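Local coordinates for AB hydrolase-1 domain-containing protein (Parabacteroides distasonis, PDB 4Q34) that is of unknown function but belongs to the alpha/beta hydrolase family and is probably an esterase, at residues F14-T19 with A34-Q39; P48-H53 with G170-H175. One frame throughout, in Å; residues are numbered along the deposited sequence. Where two conformers were deposited one is given.

Interaction 1: F14-T19 with A34-Q39; sequences FAVGGT and AYVFYQ
F14 lays its ring over V36. From CB, CG turns between the backbone N and the carbonyl carbon (chi1 54°), which brings the ring alongside V36 across the strand pair. Beyond CG, CD2 and CE2 lead to Y38, the two side chains crossing at about a right angle with F14 CE2 3.7 Å from Y38 CD1; CE2 also comes close to V36 CG1, and CE1 lies by V36 CB and V36 CG2. At the tip, F14 CZ rests 3.7 Å from V36 CG1. V36 CB sits over one face, 4.0 Å from the F14 ring centroid, a CH-pi contact; V16 CB, from the ring's own strand, lies in the ring plane at its edge. K166 adds a cation-pi contact to the ring. The backbones pair as the antiparallel N-terminal strands of the alpha/beta hydrolase sheet, with F14–V36 and V16–A34 hydrogen-bonded and A15–Y35 between them non-hydrogen-bonded. V16 N reaches A34 O at 2.9 Å, and A34 N returns to V16 O. On the ring's side of the sheet V16 CG1 touches V36 CG2 at 3.7 Å, beneath helix 153-167. On the reverse side Y35 OH bonds E63 of the second subunit; at the strand's outer edge A15 N bonds Q139 of that subunit.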
loop_
_atom_site.group_PDB
_atom_site.type_symbol
_atom_site.label_atom_id
_atom_site.label_comp_id
_atom_site.label_asym_id
_atom_site.label_seq_id
_atom_site.Cartn_x
_atom_site.Cartn_y
_atom_site.Cartn_z
ATOM N N PHE A 14 8.113 -5.627 -2.948
ATOM C CA PHE A 14 9.409 -5.472 -2.256
ATOM C C PHE A 14 9.620 -4.041 -1.883
ATOM O O PHE A 14 8.998 -3.162 -2.461
ATOM C CB PHE A 14 10.581 -5.973 -3.137
ATOM C CG PHE A 14 10.647 -5.352 -4.521
ATOM C CD1 PHE A 14 11.378 -4.184 -4.753
ATOM C CD2 PHE A 14 10.011 -5.948 -5.600
ATOM C CE1 PHE A 14 11.498 -3.632 -6.010
ATOM C CE2 PHE A 14 10.116 -5.397 -6.865
ATOM C CZ PHE A 14 10.842 -4.219 -7.078
ATOM N N ALA A 15 10.511 -3.811 -0.918
ATOM C CA ALA A 15 11.007 -2.488 -0.633
ATOM C C ALA A 15 12.262 -2.274 -1.476
ATOM O O ALA A 15 12.996 -3.226 -1.756
ATOM C CB ALA A 15 11.374 -2.335 0.833
ATOM N N VAL A 16 12.502 -1.030 -1.886
ATOM C CA VAL A 16 13.665 -0.733 -2.722
ATOM C C VAL A 16 14.268 0.576 -2.304
ATOM O O VAL A 16 13.549 1.523 -1.968
ATOM C CB VAL A 16 13.320 -0.740 -4.240
ATOM C CG1 VAL A 16 12.395 0.419 -4.633
ATOM C CG2 VAL A 16 14.568 -0.791 -5.126
ATOM N N GLY A 17 15.604 0.643 -2.332
ATOM C CA GLY A 17 16.295 1.837 -1.899
ATOM C C GLY A 17 16.219 2.057 -0.390
ATOM O O GLY A 17 16.023 1.127 0.400
ATOM N N GLY A 18 16.358 3.315 -0.010
ATOM C CA GLY A 18 16.361 3.697 1.390
ATOM C C GLY A 18 17.724 3.861 1.976
ATOM O O GLY A 18 18.717 3.714 1.281
ATOM N N THR A 19 17.737 4.204 3.253
ATOM C CA THR A 19 18.978 4.365 4.006
ATOM C C THR A 19 18.843 3.652 5.318
ATOM O O THR A 19 17.828 2.991 5.586
ATOM C CB THR A 19 19.313 5.870 4.185
ATOM O OG1 THR A 19 20.686 6.012 4.643
ATOM C CG2 THR A 19 18.359 6.512 5.180
ATOM N N ALA A 34 11.256 2.984 -0.995
ATOM C CA ALA A 34 9.940 2.956 -1.635
ATOM C C ALA A 34 9.382 1.556 -1.458
ATOM O O ALA A 34 10.163 0.587 -1.261
ATOM C CB ALA A 34 10.062 3.275 -3.124
ATOM N N TYR A 35 8.056 1.432 -1.604
ATOM C CA TYR A 35 7.391 0.154 -1.667
ATOM C C TYR A 35 6.908 -0.056 -3.098
ATOM O O TYR A 35 6.416 0.870 -3.716
ATOM C CB TYR A 35 6.210 0.067 -0.715
ATOM C CG TYR A 35 5.259 -1.087 -1.006
ATOM C CD1 TYR A 35 4.192 -0.908 -1.847
ATOM C CD2 TYR A 35 5.422 -2.329 -0.419
ATOM C CE1 TYR A 35 3.290 -1.937 -2.110
ATOM C CE2 TYR A 35 4.537 -3.378 -0.671
ATOM C CZ TYR A 35 3.457 -3.169 -1.517
ATOM O OH TYR A 35 2.565 -4.179 -1.800
ATOM N N VAL A 36 7.088 -1.262 -3.615
ATOM C CA VAL A 36 6.755 -1.573 -5.002
ATOM C C VAL A 36 5.895 -2.835 -5.083
ATOM O O VAL A 36 6.207 -3.851 -4.469
ATOM C CB VAL A 36 8.063 -1.816 -5.801
ATOM C CG1 VAL A 36 7.739 -2.127 -7.265
ATOM C CG2 VAL A 36 8.980 -0.627 -5.647
ATOM N N PHE A 37 4.818 -2.783 -5.862
ATOM C CA PHE A 37 4.072 -3.995 -6.202
ATOM C C PHE A 37 4.161 -4.131 -7.711
ATOM O O PHE A 37 3.958 -3.148 -8.428
ATOM C CB PHE A 37 2.609 -3.873 -5.768
ATOM C CG PHE A 37 1.777 -5.063 -6.138
ATOM C CD1 PHE A 37 1.746 -6.200 -5.358
ATOM C CD2 PHE A 37 0.975 -5.021 -7.279
ATOM C CE1 PHE A 37 0.957 -7.309 -5.720
ATOM C CE2 PHE A 37 0.184 -6.115 -7.632
ATOM C CZ PHE A 37 0.167 -7.249 -6.851
ATOM N N TYR A 38 4.452 -5.333 -8.210
ATOM C CA TYR A 38 4.672 -5.507 -9.625
ATOM C C TYR A 38 3.926 -6.715 -10.149
ATOM O O TYR A 38 3.673 -7.685 -9.433
ATOM C CB TYR A 38 6.175 -5.619 -9.969
ATOM C CG TYR A 38 6.747 -6.982 -9.609
ATOM C CD1 TYR A 38 7.200 -7.250 -8.317
ATOM C CD2 TYR A 38 6.755 -8.026 -10.539
ATOM C CE1 TYR A 38 7.678 -8.503 -7.967
ATOM C CE2 TYR A 38 7.232 -9.273 -10.194
ATOM C CZ TYR A 38 7.679 -9.510 -8.910
ATOM O OH TYR A 38 8.164 -10.765 -8.595
ATOM N N GLN A 39 3.589 -6.650 -11.428
ATOM C CA GLN A 39 3.009 -7.818 -12.105
ATOM C C GLN A 39 3.616 -7.934 -13.473
ATOM O O GLN A 39 3.725 -6.924 -14.193
ATOM C CB GLN A 39 1.484 -7.603 -12.224
ATOM C CG GLN A 39 0.763 -7.468 -10.900
ATOM C CD GLN A 39 -0.730 -7.362 -11.058
ATOM O OE1 GLN A 39 -1.267 -6.336 -11.524
ATOM N NE2 GLN A 39 -1.424 -8.386 -10.611
#

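Interaction 2: P48-H53 with G170-H175; sequences PLVFAH and GVFITH
The F172 ring meets V50 with its edge: V50 O lies in the ring plane, 3.4 Å from F172 CD1, a turn set by a chi2 of only 10°. T174 CG2, from the ring's own strand, stands over the centre of one face, 3.8 Å above the plane. A52 CB approaches obliquely, 3.6 Å from F172 CE1, while Y160 and F164 of helix 153-167 bring their own rings against it. These two strands are central parallel strands of the alpha/beta hydrolase sheet; 170-175 leads toward helix 178-185, consistent with the strand that in this family ends at the nucleophile elbow. An alanine in place of F172 would probably open a gap under helix 153-167 and leave V50 CG1, A52 CB and T174 CG2 without their shared neighbour. On the opposite side of the sheet the second flat group, F51, presents CD1 obliquely to I173 CB at 3.6 Å, with W62 meeting its ring. L49 and V171 run side by side there, L49 CD2 touching V171 CB. V50 binds both ways: its N donates to V171 O, and its O accepts I173 N at 2.8 Å, nearly straight at 173°. At the A52 end the last bond is weak: H175 N reaches A52 O at 3.0 Å, bent to 126°.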
loop_
_atom_site.group_PDB
_atom_site.type_symbol
_atom_site.label_atom_id
_atom_site.label_comp_id
_atom_site.label_asym_id
_atom_site.label_seq_id
_atom_site.Cartn_x
_atom_site.Cartn_y
_atom_site.Cartn_z
ATOM N N PRO A 48 9.635 -2.635 -18.911
ATOM C CA PRO A 48 8.601 -2.463 -17.940
ATOM C C PRO A 48 8.172 -0.998 -17.842
ATOM O O PRO A 48 8.962 -0.093 -18.182
ATOM C CB PRO A 48 9.278 -2.890 -16.625
ATOM C CG PRO A 48 10.746 -2.705 -16.870
ATOM C CD PRO A 48 10.921 -3.049 -18.308
ATOM N N LEU A 49 6.949 -0.805 -17.378
ATOM C CA LEU A 49 6.429 0.498 -17.005
ATOM C C LEU A 49 6.476 0.693 -15.481
ATOM O O LEU A 49 6.001 -0.145 -14.726
ATOM C CB LEU A 49 5.010 0.651 -17.514
ATOM C CG LEU A 49 4.765 0.350 -18.969
ATOM C CD1 LEU A 49 3.312 0.558 -19.288
ATOM C CD2 LEU A 49 5.633 1.208 -19.879
ATOM N N VAL A 50 7.060 1.813 -15.034
ATOM C CA VAL A 50 7.152 2.189 -13.641
ATOM C C VAL A 50 6.323 3.453 -13.453
ATOM O O VAL A 50 6.513 4.425 -14.175
ATOM C CB VAL A 50 8.610 2.438 -13.238
ATOM C CG1 VAL A 50 8.672 2.916 -11.799
ATOM C CG2 VAL A 50 9.468 1.197 -13.491
ATOM N N PHE A 51 5.393 3.400 -12.495
ATOM C CA PHE A 51 4.446 4.484 -12.272
ATOM C C PHE A 51 4.731 5.240 -10.996
ATOM O O PHE A 51 4.840 4.624 -9.928
ATOM C CB PHE A 51 3.020 3.912 -12.250
ATOM C CG PHE A 51 2.569 3.342 -13.565
ATOM C CD1 PHE A 51 1.971 4.128 -14.524
ATOM C CD2 PHE A 51 2.731 2.016 -13.843
ATOM C CE1 PHE A 51 1.549 3.615 -15.727
ATOM C CE2 PHE A 51 2.310 1.489 -15.049
ATOM C CZ PHE A 51 1.725 2.277 -16.002
ATOM N N ALA A 52 4.814 6.563 -11.098
ATOM C CA ALA A 52 5.084 7.444 -9.949
ATOM C C ALA A 52 3.983 8.492 -9.714
ATOM O O ALA A 52 3.734 9.370 -10.555
ATOM C CB ALA A 52 6.392 8.191 -10.164
ATOM N N HIS A 53 3.394 8.444 -8.548
ATOM C CA HIS A 53 2.334 9.357 -8.116
ATOM C C HIS A 53 2.884 10.731 -7.710
ATOM O O HIS A 53 4.115 10.940 -7.609
ATOM C CB HIS A 53 1.628 8.718 -6.922
ATOM C CG HIS A 53 2.533 8.503 -5.754
ATOM N ND1 HIS A 53 2.887 9.527 -4.911
ATOM C CD2 HIS A 53 3.236 7.421 -5.340
ATOM C CE1 HIS A 53 3.718 9.074 -3.994
ATOM N NE2 HIS A 53 3.948 7.801 -4.233
ATOM N N GLY A 170 13.658 0.642 -18.495
ATOM C CA GLY A 170 12.194 0.755 -18.483
ATOM C C GLY A 170 11.730 2.151 -18.791
ATOM O O GLY A 170 12.509 3.051 -19.058
ATOM N N VAL A 171 10.439 2.318 -18.729
ATOM C CA VAL A 171 9.797 3.575 -19.027
ATOM C C VAL A 171 9.190 4.106 -17.739
ATOM O O VAL A 171 8.541 3.357 -16.990
ATOM C CB VAL A 171 8.666 3.377 -20.073
ATOM C CG1 VAL A 171 7.927 4.673 -20.326
ATOM C CG2 VAL A 171 9.216 2.788 -21.351
ATOM N N PHE A 172 9.367 5.417 -17.501
ATOM C CA PHE A 172 8.919 6.071 -16.274
ATOM C C PHE A 172 7.683 6.887 -16.615
ATOM O O PHE A 172 7.737 7.753 -17.508
ATOM C CB PHE A 172 10.019 6.965 -15.689
ATOM C CG PHE A 172 9.955 7.209 -14.192
ATOM C CD1 PHE A 172 9.107 6.522 -13.343
ATOM C CD2 PHE A 172 10.831 8.128 -13.621
ATOM C CE1 PHE A 172 9.118 6.736 -11.975
ATOM C CE2 PHE A 172 10.847 8.350 -12.244
ATOM C CZ PHE A 172 9.974 7.677 -11.423
ATOM N N ILE A 173 6.582 6.554 -15.953
ATOM C CA ILE A 173 5.296 7.240 -16.152
ATOM C C ILE A 173 4.999 7.977 -14.852
ATOM O O ILE A 173 4.826 7.330 -13.826
ATOM C CB ILE A 173 4.126 6.275 -16.431
ATOM C CG1 ILE A 173 4.548 5.168 -17.417
ATOM C CG2 ILE A 173 2.901 7.051 -16.930
ATOM C CD1 ILE A 173 4.912 5.692 -18.778
ATOM N N THR A 174 4.911 9.308 -14.910
ATOM C CA THR A 174 4.814 10.142 -13.725
ATOM C C THR A 174 3.588 11.024 -13.732
ATOM O O THR A 174 2.940 11.236 -14.771
ATOM C CB THR A 174 6.070 11.013 -13.521
ATOM O OG1 THR A 174 6.152 12.038 -14.513
ATOM C CG2 THR A 174 7.361 10.147 -13.547
ATOM N N HIS A 175 3.282 11.538 -12.542
ATOM C CA HIS A 175 2.155 12.432 -12.343
ATOM C C HIS A 175 2.469 13.566 -11.376
ATOM O O HIS A 175 2.898 13.326 -10.266
ATOM C CB HIS A 175 1.000 11.628 -11.738
ATOM C CG HIS A 175 -0.268 12.409 -11.609
ATOM N ND1 HIS A 175 -1.120 12.271 -10.540
ATOM C CD2 HIS A 175 -0.853 13.304 -12.442
ATOM C CE1 HIS A 175 -2.140 13.091 -10.682
ATOM N NE2 HIS A 175 -2.028 13.690 -11.853
#

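Overall arrangement
Both contacts belong to one sheet, with strand 83-87 between strands 28-41 and 49-52; their centres lie about 14 Å apart and their nearest atoms about 7 Å, so they do not touch. From contact centre to chain centre is about 7 Å for interaction 2, wholly buried, and about 17 Å for interaction 1, partly buried. Helix 153-167 packs against both. Antiparallel interaction 1 joins apolar and aromatic contacts, its polar ends bonded outside: Y38 to E10, Y35 across the subunit interface. Parallel interaction 2 has apolar side-chain packing on both faces, T174 and H175 bonding S197 and H298 within the chain; no other chain of the assembly touches 48-53 or 170-175.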